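Local structure of putative peptidase (Parabacteroides merdae, 4L8K) at residues G108-K113 against D138-H143; I120-Y125 against I151-D156; R211-L216 against P236-M241. The protein is a putative peptidase of family S41 and probably cleaves peptide bonds as other members of that serine peptidase family do. All blocks are in the same frame, centred on the assembly; numbering follows the deposited sequence.

Contact 1. Residues G108-K113 against D138-H143; sequences GGMKYK and DYMFAH
Tyr139 gives helix 134-143 its first, loose approach to strand 110-115: its carbonyl O stands 4.2 Å from Tyr112 OH, too far for a hydrogen bond, while its own ring leads away from the strand. Met140, a selenomethionine like Met110, carries more of the contact. With CG anti to the backbone N (chi1 176°), that methylene comes over one face of the Tyr112 ring in a CH-pi contact, 4.0 Å from the ring centroid. It is displaced toward the rim, with Tyr112 CG its nearest ring atom. The Met140 chain then bends at both outer torsions, and its CE meets Met110 SE at 3.9 Å. Met110 CE in turn approaches Met140 CB, the two side chains crossing at about a right angle. Phe141 turns away from the strand, although its ring receives Met140 CE over one face. His143 closes the row: its CD2 lies 3.7 Å from Tyr112 CE2, and its CG sits at the edge of the tyrosine ring, in plane. The two rings are inclined at 73° in an oblique pairing. Val123 of strand 120-125 touches Met110, Tyr112 and Met140, joining this contact to the next strand of the mixed sheet. Residues 138-143 of the helix pack against that sheet with their axis at 14° to that of strand 110-113. With no directed polar bond between the two segments, the attraction is probably mainly dispersive, through methylenes, selenium and ring surfaces, and the fit would rest on shape.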
loop_
_atom_site.group_PDB
_atom_site.type_symbol
_atom_site.label_atom_id
_atom_site.label_comp_id
_atom_site.label_asym_id
_atom_site.label_seq_id
_atom_site.Cartn_x
_atom_site.Cartn_y
_atom_site.Cartn_z
ATOM N N GLY A 108 -17.150 -3.954 -11.851
ATOM C CA GLY A 108 -16.079 -4.841 -11.417
ATOM C C GLY A 108 -15.870 -4.650 -9.928
ATOM O O GLY A 108 -16.838 -4.626 -9.170
ATOM N N GLY A 109 -14.623 -4.418 -9.523
ATOM C CA GLY A 109 -14.262 -4.180 -8.132
ATOM C C GLY A 109 -14.484 -2.749 -7.667
ATOM O O GLY A 109 -14.152 -2.417 -6.534
HETATM N N MSE A 110 -15.056 -1.882 -8.517
HETATM C CA MSE A 110 -15.335 -0.477 -8.168
HETATM C C MSE A 110 -16.788 -0.222 -7.778
HETATM O O MSE A 110 -17.724 -0.738 -8.410
HETATM C CB MSE A 110 -15.016 0.482 -9.333
HETATM C CG MSE A 110 -13.547 0.566 -9.683
HETATM SE SE MSE A 110 -13.249 1.756 -11.235
HETATM C CE MSE A 110 -14.500 0.965 -12.571
ATOM N N LYS A 111 -16.950 0.656 -6.778
ATOM C CA LYS A 111 -18.214 1.240 -6.355
ATOM C C LYS A 111 -18.098 2.689 -6.754
ATOM O O LYS A 111 -17.061 3.312 -6.458
ATOM C CB LYS A 111 -18.484 1.106 -4.845
ATOM C CG LYS A 111 -18.642 -0.305 -4.331
ATOM C CD LYS A 111 -18.908 -0.232 -2.834
ATOM C CE LYS A 111 -19.134 -1.579 -2.195
ATOM N NZ LYS A 111 -19.249 -1.422 -0.705
ATOM N N TYR A 112 -19.095 3.235 -7.484
ATOM C CA TYR A 112 -18.930 4.617 -7.908
ATOM C C TYR A 112 -20.241 5.388 -7.882
ATOM O O TYR A 112 -21.317 4.827 -8.059
ATOM C CB TYR A 112 -18.206 4.719 -9.264
ATOM C CG TYR A 112 -18.972 4.209 -10.468
ATOM C CD1 TYR A 112 -18.993 2.846 -10.788
ATOM C CD2 TYR A 112 -19.590 5.093 -11.349
ATOM C CE1 TYR A 112 -19.673 2.376 -11.924
ATOM C CE2 TYR A 112 -20.257 4.636 -12.495
ATOM C CZ TYR A 112 -20.292 3.279 -12.782
ATOM O OH TYR A 112 -20.967 2.862 -13.915
ATOM N N LYS A 113 -20.140 6.684 -7.615
ATOM C CA LYS A 113 -21.291 7.576 -7.508
ATOM C C LYS A 113 -20.881 9.040 -7.662
ATOM O O LYS A 113 -19.822 9.438 -7.182
ATOM C CB LYS A 113 -21.960 7.373 -6.127
ATOM C CG LYS A 113 -23.335 7.989 -5.997
ATOM C CD LYS A 113 -23.882 7.800 -4.623
ATOM C CE LYS A 113 -25.243 8.410 -4.476
ATOM N NZ LYS A 113 -25.869 7.983 -3.195
ATOM N N ASP A 138 -14.147 2.603 -18.770
ATOM C CA ASP A 138 -14.763 3.496 -19.759
ATOM C C ASP A 138 -16.162 3.953 -19.332
ATOM O O ASP A 138 -16.483 5.132 -19.493
ATOM C CB ASP A 138 -14.839 2.827 -21.140
ATOM C CG ASP A 138 -13.522 2.791 -21.900
ATOM O OD1 ASP A 138 -12.528 3.365 -21.396
ATOM O OD2 ASP A 138 -13.484 2.180 -22.991
ATOM N N TYR A 139 -16.968 3.039 -18.763
ATOM C CA TYR A 139 -18.329 3.331 -18.294
ATOM C C TYR A 139 -18.342 4.248 -17.065
ATOM O O TYR A 139 -19.185 5.148 -16.985
ATOM C CB TYR A 139 -19.102 2.041 -18.013
ATOM C CG TYR A 139 -19.743 1.504 -19.274
ATOM C CD1 TYR A 139 -20.808 2.174 -19.880
ATOM C CD2 TYR A 139 -19.264 0.352 -19.890
ATOM C CE1 TYR A 139 -21.368 1.719 -21.073
ATOM C CE2 TYR A 139 -19.836 -0.127 -21.073
ATOM C CZ TYR A 139 -20.888 0.560 -21.656
ATOM O OH TYR A 139 -21.480 0.097 -22.795
HETATM N N MSE A 140 -17.393 4.037 -16.136
HETATM C CA MSE A 140 -17.264 4.850 -14.931
HETATM C C MSE A 140 -16.885 6.284 -15.348
HETATM O O MSE A 140 -17.532 7.233 -14.901
HETATM C CB MSE A 140 -16.263 4.201 -13.940
HETATM C CG MSE A 140 -15.966 5.025 -12.676
HETATM SE SE MSE A 140 -14.531 6.326 -13.015
HETATM C CE MSE A 140 -12.997 5.035 -13.246
ATOM N N PHE A 141 -15.910 6.435 -16.237
ATOM C CA PHE A 141 -15.480 7.743 -16.729
ATOM C C PHE A 141 -16.605 8.438 -17.494
ATOM O O PHE A 141 -16.803 9.638 -17.281
ATOM C CB PHE A 141 -14.181 7.662 -17.592
ATOM C CG PHE A 141 -12.900 7.354 -16.822
ATOM C CD1 PHE A 141 -12.598 8.017 -15.629
ATOM C CD2 PHE A 141 -11.971 6.445 -17.318
ATOM C CE1 PHE A 141 -11.410 7.742 -14.932
ATOM C CE2 PHE A 141 -10.790 6.172 -16.617
ATOM C CZ PHE A 141 -10.519 6.812 -15.425
ATOM N N ALA A 142 -17.379 7.701 -18.313
ATOM C CA ALA A 142 -18.509 8.311 -19.074
ATOM C C ALA A 142 -19.616 8.810 -18.102
ATOM O O ALA A 142 -20.192 9.875 -18.324
ATOM C CB ALA A 142 -19.087 7.334 -20.082
ATOM N N HIS A 143 -19.850 8.085 -16.987
ATOM C CA HIS A 143 -20.812 8.519 -15.979
ATOM C C HIS A 143 -20.374 9.858 -15.335
ATOM O O HIS A 143 -21.217 10.636 -14.877
ATOM C CB HIS A 143 -20.978 7.428 -14.912
ATOM C CG HIS A 143 -22.048 7.715 -13.897
ATOM N ND1 HIS A 143 -23.376 7.858 -14.265
ATOM C CD2 HIS A 143 -21.945 7.887 -12.559
ATOM C CE1 HIS A 143 -24.030 8.131 -13.149
ATOM N NE2 HIS A 143 -23.210 8.157 -12.098
#

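Contact 2. Residues I120-Y125 against I151-D156; sequences IGYVYY and IFDVRD
The two parallel strands of a beta-alpha-beta unit, joined through helix 134-143, lie side by side here, with Tyr122, Val123 and Tyr124 in register with Ile151, Phe152 and Asp153. Four backbone hydrogen bonds tie them: Ile151 N to Gly121 O, Val123 N to Ile151 O, Asp153 N to Val123 O, and Tyr125 N to Asp153 O. On the face bearing Tyr122 and Asp153, the hydroxyl of Tyr122 donates to Asp153 OD2 over 2.6 Å. It arrives on the anti side of the carboxylate, whose plane is turned 68° from the phenol ring. The syn sides of both carboxylate oxygens are taken by Arg155 in a side-on salt bridge: NH2 reaches Asp153 OD2 at 2.8 Å and NE reaches Asp153 OD1 at 2.9 Å. Arg155 N also bonds to Asp153 OD1, from the opposite face of the carboxylate, and closes an Asx turn just where the strand gives way to a loop. Each carboxylate oxygen therefore accepts two bonds. Arg155 NH2 is also salt-bridged to Asp300, and Tyr122 OH is hydrogen-bonded to Gln96 NE2. The strands belong to the mixed sheet of the S41 region, a family of the ClpP/crotonase clan, and helix 301-311 packs against Ile120, Ile151 and Arg155. Ile151 CG2 meets the edge of the Tyr122 ring at CD1, 3.6 Å away, while Ile120 CG2 meets Ile151 CD1. Farther along, Tyr124 OH donates to Arg155 O over 2.7 Å, in the carbonyl plane, which pins the start of the loop to the neighbouring strand. The Val123 and Phe152 face is apolar: Val123 CG1 lies 3.9 Å from Phe152 CE2, and Tyr125 CB approaches Phe152 CE1. The Tyr125 ring leads away, its OH bonded to Ser130 O.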
loop_
_atom_site.group_PDB
_atom_site.type_symbol
_atom_site.label_atom_id
_atom_site.label_comp_id
_atom_site.label_asym_id
_atom_site.label_seq_id
_atom_site.Cartn_x
_atom_site.Cartn_y
_atom_site.Cartn_z
ATOM N N ILE A 120 -18.828 16.125 -8.830
ATOM C CA ILE A 120 -17.679 15.305 -8.437
ATOM C C ILE A 120 -17.976 13.813 -8.572
ATOM O O ILE A 120 -18.988 13.324 -8.066
ATOM C CB ILE A 120 -17.288 15.690 -6.969
ATOM C CG1 ILE A 120 -16.599 17.094 -6.976
ATOM C CG2 ILE A 120 -16.376 14.609 -6.295
ATOM C CD1 ILE A 120 -16.446 17.700 -5.676
ATOM N N GLY A 121 -17.087 13.115 -9.267
ATOM C CA GLY A 121 -17.135 11.667 -9.408
ATOM C C GLY A 121 -16.418 11.009 -8.240
ATOM O O GLY A 121 -15.288 11.368 -7.922
ATOM N N TYR A 122 -17.069 10.090 -7.539
ATOM C CA TYR A 122 -16.426 9.391 -6.410
ATOM C C TYR A 122 -16.310 7.893 -6.739
ATOM O O TYR A 122 -17.279 7.267 -7.148
ATOM C CB TYR A 122 -17.164 9.645 -5.077
ATOM C CG TYR A 122 -16.663 8.787 -3.921
ATOM C CD1 TYR A 122 -15.527 9.146 -3.193
ATOM C CD2 TYR A 122 -17.288 7.582 -3.598
ATOM C CE1 TYR A 122 -15.040 8.341 -2.162
ATOM C CE2 TYR A 122 -16.783 6.751 -2.592
ATOM C CZ TYR A 122 -15.674 7.143 -1.866
ATOM O OH TYR A 122 -15.209 6.327 -0.859
ATOM N N VAL A 123 -15.102 7.346 -6.602
ATOM C CA VAL A 123 -14.846 5.917 -6.802
ATOM C C VAL A 123 -14.242 5.341 -5.513
ATOM O O VAL A 123 -13.296 5.901 -4.967
ATOM C CB VAL A 123 -13.925 5.589 -8.038
ATOM C CG1 VAL A 123 -13.765 4.079 -8.239
ATOM C CG2 VAL A 123 -14.422 6.245 -9.329
ATOM N N TYR A 124 -14.783 4.221 -5.042
ATOM C CA TYR A 124 -14.151 3.452 -3.983
ATOM C C TYR A 124 -13.649 2.140 -4.599
ATOM O O TYR A 124 -14.415 1.388 -5.221
ATOM C CB TYR A 124 -15.034 3.185 -2.757
ATOM C CG TYR A 124 -14.251 2.441 -1.694
ATOM C CD1 TYR A 124 -13.135 3.021 -1.091
ATOM C CD2 TYR A 124 -14.572 1.133 -1.347
ATOM C CE1 TYR A 124 -12.375 2.328 -0.150
ATOM C CE2 TYR A 124 -13.839 0.439 -0.381
ATOM C CZ TYR A 124 -12.719 1.031 0.190
ATOM O OH TYR A 124 -11.932 0.361 1.088
ATOM N N TYR A 125 -12.350 1.898 -4.465
ATOM C CA TYR A 125 -11.729 0.677 -4.950
ATOM C C TYR A 125 -11.063 -0.010 -3.741
ATOM O O TYR A 125 -9.955 0.351 -3.338
ATOM C CB TYR A 125 -10.746 0.985 -6.100
ATOM C CG TYR A 125 -10.266 -0.267 -6.806
ATOM C CD1 TYR A 125 -11.168 -1.172 -7.357
ATOM C CD2 TYR A 125 -8.911 -0.539 -6.935
ATOM C CE1 TYR A 125 -10.729 -2.326 -8.010
ATOM C CE2 TYR A 125 -8.463 -1.682 -7.598
ATOM C CZ TYR A 125 -9.376 -2.559 -8.156
ATOM O OH TYR A 125 -8.950 -3.690 -8.798
ATOM N N ILE A 151 -12.615 11.749 -7.289
ATOM C CA ILE A 151 -12.077 11.234 -6.034
ATOM C C ILE A 151 -11.871 9.730 -6.272
ATOM O O ILE A 151 -12.839 9.020 -6.617
ATOM C CB ILE A 151 -12.952 11.557 -4.764
ATOM C CG1 ILE A 151 -13.064 13.083 -4.518
ATOM C CG2 ILE A 151 -12.415 10.838 -3.495
ATOM C CD1 ILE A 151 -14.199 13.498 -3.458
ATOM N N PHE A 152 -10.603 9.261 -6.158
ATOM C CA PHE A 152 -10.271 7.843 -6.306
ATOM C C PHE A 152 -9.824 7.337 -4.922
ATOM O O PHE A 152 -8.705 7.570 -4.485
ATOM C CB PHE A 152 -9.223 7.591 -7.420
ATOM C CG PHE A 152 -9.282 6.170 -7.937
ATOM C CD1 PHE A 152 -8.635 5.134 -7.258
ATOM C CD2 PHE A 152 -10.039 5.852 -9.066
ATOM C CE1 PHE A 152 -8.717 3.812 -7.722
ATOM C CE2 PHE A 152 -10.118 4.536 -9.533
ATOM C CZ PHE A 152 -9.451 3.526 -8.861
ATOM N N ASP A 153 -10.733 6.717 -4.209
ATOM C CA ASP A 153 -10.505 6.300 -2.821
ATOM C C ASP A 153 -9.986 4.864 -2.738
ATOM O O ASP A 153 -10.712 3.908 -3.057
ATOM C CB ASP A 153 -11.836 6.467 -2.039
ATOM C CG ASP A 153 -11.796 6.305 -0.530
ATOM O OD1 ASP A 153 -10.713 5.986 0.012
ATOM O OD2 ASP A 153 -12.843 6.504 0.108
ATOM N N VAL A 154 -8.729 4.720 -2.268
ATOM C CA VAL A 154 -8.078 3.403 -2.084
ATOM C C VAL A 154 -7.714 3.181 -0.589
ATOM O O VAL A 154 -6.796 2.422 -0.276
ATOM C CB VAL A 154 -6.852 3.176 -3.016
ATOM C CG1 VAL A 154 -7.281 3.049 -4.478
ATOM C CG2 VAL A 154 -5.772 4.247 -2.819
ATOM N N ARG A 155 -8.435 3.844 0.324
ATOM C CA ARG A 155 -8.248 3.626 1.754
ATOM C C ARG A 155 -8.703 2.211 2.087
ATOM O O ARG A 155 -9.675 1.738 1.490
ATOM C CB ARG A 155 -9.054 4.637 2.582
ATOM C CG ARG A 155 -8.517 6.060 2.509
ATOM C CD ARG A 155 -9.400 7.038 3.284
ATOM N NE ARG A 155 -10.722 7.169 2.663
ATOM C CZ ARG A 155 -11.776 7.751 3.224
ATOM N NH1 ARG A 155 -11.698 8.233 4.463
ATOM N NH2 ARG A 155 -12.922 7.839 2.562
ATOM N N ASP A 156 -7.995 1.524 2.997
ATOM C CA ASP A 156 -8.292 0.153 3.400
ATOM C C ASP A 156 -8.105 -0.854 2.246
ATOM O O ASP A 156 -8.685 -1.926 2.278
ATOM C CB ASP A 156 -9.692 0.033 4.018
ATOM C CG ASP A 156 -9.718 0.345 5.500
ATOM O OD1 ASP A 156 -8.839 1.111 5.967
ATOM O OD2 ASP A 156 -10.609 -0.171 6.191
#

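Contact 3. Residues R211-L216 against P236-M241; sequences RPVIVL and PQVTVM
Ile214 runs alongside Thr239, both side chains leaving the sheet on the same face, on neighbouring parallel strands of a second beta-alpha-beta unit, 213-217 and 238-242, connected by helix 224-232. From CB, 4.0 Å from Thr239 O, the isoleucine divides. Its CG2 branch reaches Met241 CB at 3.7 Å and also passes near Thr239 O. The other branch leaves through CG1, and a chi2 of -63° folds its tip, CD1, to within 3.7 Å of Thr239 CB. An alanine at Ile214 would probably open a gap beside Met241 CB and Thr239 CB, a place where helix 301-311 also packs through Leu310. Backbone hydrogen bonds alternate in direction between the strands, with Val213 N and Val215 N donating to Gln237 O and Thr239 O, and Thr239 N and Met241 N to Val213 O and Val215 O. On the reverse face Val215 CG2 touches Val238 CG1 at 3.8 Å, with Met232 of helix 224-232 against both residues. Where the pair begins, Gln237 NE2 bonds to Trp209 O and Phe172 O, while Gln237 CG comes 3.2 Å from Arg211 O.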
loop_
_atom_site.group_PDB
_atom_site.type_symbol
_atom_site.label_atom_id
_atom_site.label_comp_id
_atom_site.label_asym_id
_atom_site.label_seq_id
_atom_site.Cartn_x
_atom_site.Cartn_y
_atom_site.Cartn_z
ATOM N N ARG A 211 -8.530 15.534 -15.988
ATOM C CA ARG A 211 -9.090 16.523 -15.087
ATOM C C ARG A 211 -8.562 16.283 -13.662
ATOM O O ARG A 211 -7.997 15.205 -13.396
ATOM C CB ARG A 211 -10.613 16.438 -15.109
ATOM C CG ARG A 211 -11.244 17.212 -16.280
ATOM C CD ARG A 211 -12.681 16.761 -16.434
ATOM N NE ARG A 211 -12.702 15.511 -17.208
ATOM C CZ ARG A 211 -13.775 14.766 -17.426
ATOM N NH1 ARG A 211 -14.947 15.100 -16.888
ATOM N NH2 ARG A 211 -13.695 13.690 -18.193
ATOM N N PRO A 212 -8.713 17.245 -12.714
ATOM C CA PRO A 212 -8.192 17.009 -11.351
ATOM C C PRO A 212 -8.675 15.694 -10.709
ATOM O O PRO A 212 -9.803 15.235 -10.947
ATOM C CB PRO A 212 -8.695 18.222 -10.577
ATOM C CG PRO A 212 -8.819 19.308 -11.617
ATOM C CD PRO A 212 -9.332 18.589 -12.826
ATOM N N VAL A 213 -7.772 15.052 -9.942
ATOM C CA VAL A 213 -8.024 13.792 -9.230
ATOM C C VAL A 213 -7.519 13.910 -7.814
ATOM O O VAL A 213 -6.362 14.316 -7.605
ATOM C CB VAL A 213 -7.350 12.542 -9.923
ATOM C CG1 VAL A 213 -7.580 11.241 -9.147
ATOM C CG2 VAL A 213 -7.807 12.371 -11.354
ATOM N N ILE A 214 -8.337 13.467 -6.845
ATOM C CA ILE A 214 -7.886 13.339 -5.466
ATOM C C ILE A 214 -7.821 11.847 -5.151
ATOM O O ILE A 214 -8.840 11.177 -5.224
ATOM C CB ILE A 214 -8.685 14.121 -4.378
ATOM C CG1 ILE A 214 -9.045 15.592 -4.809
ATOM C CG2 ILE A 214 -7.957 14.051 -3.032
ATOM C CD1 ILE A 214 -7.894 16.552 -5.061
ATOM N N VAL A 215 -6.631 11.329 -4.838
ATOM C CA VAL A 215 -6.431 9.929 -4.441
ATOM C C VAL A 215 -6.460 9.905 -2.907
ATOM O O VAL A 215 -5.731 10.666 -2.270
ATOM C CB VAL A 215 -5.148 9.265 -5.049
ATOM C CG1 VAL A 215 -4.898 7.864 -4.459
ATOM C CG2 VAL A 215 -5.231 9.190 -6.575
ATOM N N LEU A 216 -7.353 9.097 -2.318
ATOM C CA LEU A 216 -7.476 9.019 -0.859
ATOM C C LEU A 216 -6.725 7.821 -0.331
ATOM O O LEU A 216 -6.895 6.714 -0.841
ATOM C CB LEU A 216 -8.954 8.965 -0.394
ATOM C CG LEU A 216 -9.938 10.042 -0.899
ATOM C CD1 LEU A 216 -11.227 9.987 -0.092
ATOM C CD2 LEU A 216 -9.356 11.482 -0.792
ATOM N N PRO A 236 0.480 15.370 -12.899
ATOM C CA PRO A 236 0.169 16.785 -12.592
ATOM C C PRO A 236 -1.269 17.055 -12.114
ATOM O O PRO A 236 -1.467 17.994 -11.338
ATOM C CB PRO A 236 0.442 17.515 -13.927
ATOM C CG PRO A 236 0.401 16.448 -14.996
ATOM C CD PRO A 236 0.945 15.208 -14.296
ATOM N N GLN A 237 -2.268 16.268 -12.564
ATOM C CA GLN A 237 -3.656 16.498 -12.159
ATOM C C GLN A 237 -3.994 15.802 -10.838
ATOM O O GLN A 237 -5.102 15.999 -10.331
ATOM C CB GLN A 237 -4.650 16.062 -13.261
ATOM C CG GLN A 237 -4.888 14.543 -13.362
ATOM C CD GLN A 237 -3.903 13.797 -14.222
ATOM O OE1 GLN A 237 -2.698 14.112 -14.294
ATOM N NE2 GLN A 237 -4.410 12.768 -14.883
ATOM N N VAL A 238 -3.053 15.042 -10.263
ATOM C CA VAL A 238 -3.338 14.249 -9.064
ATOM C C VAL A 238 -2.833 14.899 -7.763
ATOM O O VAL A 238 -1.676 15.318 -7.671
ATOM C CB VAL A 238 -2.779 12.788 -9.188
ATOM C CG1 VAL A 238 -2.969 11.989 -7.897
ATOM C CG2 VAL A 238 -3.383 12.039 -10.376
ATOM N N THR A 239 -3.713 14.908 -6.747
ATOM C CA THR A 239 -3.394 15.256 -5.366
ATOM C C THR A 239 -3.699 14.013 -4.525
ATOM O O THR A 239 -4.765 13.419 -4.687
ATOM C CB THR A 239 -4.159 16.486 -4.869
ATOM O OG1 THR A 239 -3.950 17.563 -5.772
ATOM C CG2 THR A 239 -3.742 16.896 -3.457
ATOM N N VAL A 240 -2.763 13.602 -3.674
ATOM C CA VAL A 240 -2.947 12.494 -2.749
ATOM C C VAL A 240 -3.319 13.106 -1.397
ATOM O O VAL A 240 -2.660 14.026 -0.914
ATOM C CB VAL A 240 -1.721 11.534 -2.658
ATOM C CG1 VAL A 240 -1.995 10.394 -1.658
ATOM C CG2 VAL A 240 -1.374 10.965 -4.036
HETATM N N MSE A 241 -4.400 12.602 -0.793
HETATM C CA MSE A 241 -4.890 13.144 0.462
HETATM C C MSE A 241 -5.228 12.023 1.462
HETATM O O MSE A 241 -5.671 10.961 1.067
HETATM C CB MSE A 241 -6.116 14.004 0.137
HETATM C CG MSE A 241 -6.856 14.559 1.346
HETATM SE SE MSE A 241 -8.336 15.663 0.782
HETATM C CE MSE A 241 -7.494 16.994 -0.224
#

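All three contacts involve the same mixed sheet and are largely buried, but contact 1 lies farthest out, its centre about 22 Å from the chain's centre against about 15 Å for contact 2 and 17 Å for contact 3. Contacts 2 and 3 are strand pairs; contact 1 sets a helix against the sheet. That helix connects the two strands of contact 2, and Lys111 O probably accepts from Tyr124 N. Contact 3 continues the sheet on the other side, where Phe152 N probably bonds to Ile214 O. Contact 1 is built of selenomethionine and aromatic side chains without hydrogen bonds between its segments, contact 3 adds backbone bonds to aliphatic packing, and contact 2 alone places a carboxylate-guanidinium pair at the strand's end.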